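Local structure of cyclopropane-fatty-acyl-phospholipid synthase 1 (Mycobacterium tuberculosis, 1KP9) at residues D161-L166 / Q282-K287. The protein transfers a methylene group from S-adenosyl-L-methionine to a double bond of an alpha mycolic acid, forming the distal cyclopropane ring. Sequence-based numbering, arbitrary orientation.
Sequences DGVMLL and QFTCQK
The carbonyl oxygen of L166 is gripped by F283 N at 2.7 Å and approached by Q282 CA at 3.2 Å, a CA-H...O contact. This pairing joins strand 163-171 to the C-terminal strand 278-286, which enters antiparallel between it and strand 221-227, the 3-2-1-4-5-7-6 order of class I S-adenosylmethionine-dependent methyltransferases. L166 with F283 and M164 with C285 are the hydrogen-bonded pairs. C285 N meets M164 O at 2.7 Å from almost straight ahead (C=O...N 174°), whereas the return bonds, M164 N to C285 O and L166 N to F283 O, are longer and reach their carbonyls from above the plane. A weak bond from K287 N to G162 O (3.4 Å) extends the backbone pairing by one more link.

On the face carrying M164, L166, F283 and C285, helix 147-155 packs over M164 and L166, the latter against F150 and F151. The thiol of C285 lies beside its own backbone N (chi1 -55°), where SG comes within 4.2 Å of L166 CD1. The other face bears V163, L165 and T284. V163 turns CG1 to the methyl CG2 of T284, while T284 OG1 lies 3.6 Å from L165 CD1, across the non-hydrogen-bonded pair L165-T284, and K59 and helix 45-57 border L165. Q282 OE1 and NE2 bond to K59 and H167. Beyond CG the K287 chain runs extended past G162, its NZ bonded to L158 O, and its CG rests 3.5 Å from G162 O.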
loop_
_atom_site.group_PDB
_atom_site.type_symbol
_atom_site.label_atom_id
_atom_site.label_comp_id
_atom_site.label_asym_id
_atom_site.label_seq_id
_atom_site.Cartn_x
_atom_site.Cartn_y
_atom_site.Cartn_z
ATOM N N ASP A 161 -11.624 -18.301 -10.556
ATOM C CA ASP A 161 -11.510 -18.345 -9.103
ATOM C C ASP A 161 -10.358 -17.439 -8.696
ATOM O O ASP A 161 -9.736 -17.635 -7.651
ATOM C CB ASP A 161 -11.209 -19.767 -8.649
ATOM C CG ASP A 161 -9.950 -20.312 -9.288
ATOM O OD1 ASP A 161 -9.963 -20.540 -10.514
ATOM O OD2 ASP A 161 -8.944 -20.496 -8.571
ATOM N N GLY A 162 -10.072 -16.460 -9.546
ATOM C CA GLY A 162 -8.995 -15.528 -9.273
ATOM C C GLY A 162 -9.213 -14.777 -7.971
ATOM O O GLY A 162 -10.351 -14.551 -7.548
ATOM N N VAL A 163 -8.113 -14.391 -7.337
ATOM C CA VAL A 163 -8.159 -13.666 -6.077
ATOM C C VAL A 163 -7.254 -12.450 -6.159
ATOM O O VAL A 163 -6.206 -12.481 -6.801
ATOM C CB VAL A 163 -7.680 -14.550 -4.901
ATOM C CG1 VAL A 163 -7.691 -13.753 -3.601
ATOM C CG2 VAL A 163 -8.566 -15.785 -4.785
ATOM N N MET A 164 -7.669 -11.373 -5.508
ATOM C CA MET A 164 -6.886 -10.148 -5.497
ATOM C C MET A 164 -6.887 -9.549 -4.109
ATOM O O MET A 164 -7.891 -9.575 -3.404
ATOM C CB MET A 164 -7.446 -9.121 -6.485
ATOM C CG MET A 164 -6.725 -7.773 -6.426
ATOM S SD MET A 164 -7.276 -6.587 -7.676
ATOM C CE MET A 164 -8.896 -6.092 -6.971
ATOM N N LEU A 165 -5.741 -9.027 -3.709
ATOM C CA LEU A 165 -5.638 -8.405 -2.412
ATOM C C LEU A 165 -5.286 -6.940 -2.614
ATOM O O LEU A 165 -4.348 -6.620 -3.352
ATOM C CB LEU A 165 -4.560 -9.073 -1.576
ATOM C CG LEU A 165 -4.554 -8.465 -0.178
ATOM C CD1 LEU A 165 -5.573 -9.161 0.715
ATOM C CD2 LEU A 165 -3.192 -8.594 0.386
ATOM N N LEU A 166 -6.046 -6.061 -1.961
ATOM C CA LEU A 166 -5.828 -4.622 -2.054
ATOM C C LEU A 166 -5.528 -4.061 -0.681
ATOM O O LEU A 166 -6.367 -4.093 0.214
ATOM C CB LEU A 166 -7.062 -3.924 -2.623
ATOM C CG LEU A 166 -7.635 -4.526 -3.911
ATOM C CD1 LEU A 166 -8.805 -3.681 -4.383
ATOM C CD2 LEU A 166 -6.561 -4.593 -4.983
ATOM N N GLN A 282 -6.555 -4.282 4.283
ATOM C CA GLN A 282 -6.191 -5.216 3.237
ATOM C C GLN A 282 -7.527 -5.860 2.913
ATOM O O GLN A 282 -8.178 -6.413 3.797
ATOM C CB GLN A 282 -5.212 -6.266 3.754
ATOM C CG GLN A 282 -3.920 -5.694 4.303
ATOM C CD GLN A 282 -2.764 -6.679 4.183
ATOM O OE1 GLN A 282 -2.899 -7.853 4.525
ATOM N NE2 GLN A 282 -1.624 -6.200 3.691
ATOM N N PHE A 283 -7.946 -5.767 1.655
ATOM C CA PHE A 283 -9.225 -6.331 1.238
ATOM C C PHE A 283 -9.072 -7.577 0.383
ATOM O O PHE A 283 -8.756 -7.478 -0.801
ATOM C CB PHE A 283 -10.039 -5.304 0.434
ATOM C CG PHE A 283 -10.363 -4.040 1.187
ATOM C CD1 PHE A 283 -9.810 -2.824 0.799
ATOM C CD2 PHE A 283 -11.237 -4.055 2.269
ATOM C CE1 PHE A 283 -10.124 -1.648 1.472
ATOM C CE2 PHE A 283 -11.556 -2.883 2.947
ATOM C CZ PHE A 283 -11.000 -1.680 2.549
ATOM N N THR A 284 -9.292 -8.752 0.966
ATOM C CA THR A 284 -9.199 -9.977 0.168
ATOM C C THR A 284 -10.434 -10.000 -0.715
ATOM O O THR A 284 -11.544 -10.182 -0.232
ATOM C CB THR A 284 -9.212 -11.255 1.018
ATOM O OG1 THR A 284 -8.183 -11.200 2.009
ATOM C CG2 THR A 284 -8.980 -12.453 0.128
ATOM N N CYS A 285 -10.233 -9.804 -2.009
ATOM C CA CYS A 285 -11.331 -9.781 -2.964
ATOM C C CYS A 285 -11.388 -11.090 -3.731
ATOM O O CYS A 285 -10.776 -11.222 -4.786
ATOM C CB CYS A 285 -11.134 -8.615 -3.930
ATOM S SG CYS A 285 -10.932 -7.011 -3.091
ATOM N N GLN A 286 -12.131 -12.056 -3.197
ATOM C CA GLN A 286 -12.255 -13.371 -3.823
ATOM C C GLN A 286 -13.445 -13.350 -4.784
ATOM O O GLN A 286 -14.547 -12.974 -4.388
ATOM C CB GLN A 286 -12.473 -14.430 -2.737
ATOM C CG GLN A 286 -11.958 -15.825 -3.077
ATOM C CD GLN A 286 -12.403 -16.307 -4.447
ATOM O OE1 GLN A 286 -11.956 -15.804 -5.479
ATOM N NE2 GLN A 286 -13.293 -17.292 -4.461
ATOM N N LYS A 287 -13.236 -13.747 -6.036
ATOM C CA LYS A 287 -14.335 -13.743 -6.993
ATOM C C LYS A 287 -14.857 -15.138 -7.331
ATOM O O LYS A 287 -14.315 -16.126 -6.795
ATOM C CB LYS A 287 -13.935 -13.009 -8.278
ATOM C CG LYS A 287 -13.252 -13.855 -9.340
ATOM C CD LYS A 287 -13.103 -13.050 -10.628
ATOM C CE LYS A 287 -12.583 -13.879 -11.789
ATOM N NZ LYS A 287 -12.315 -13.026 -12.983
ATOM O OXT LYS A 287 -15.816 -15.233 -8.134
#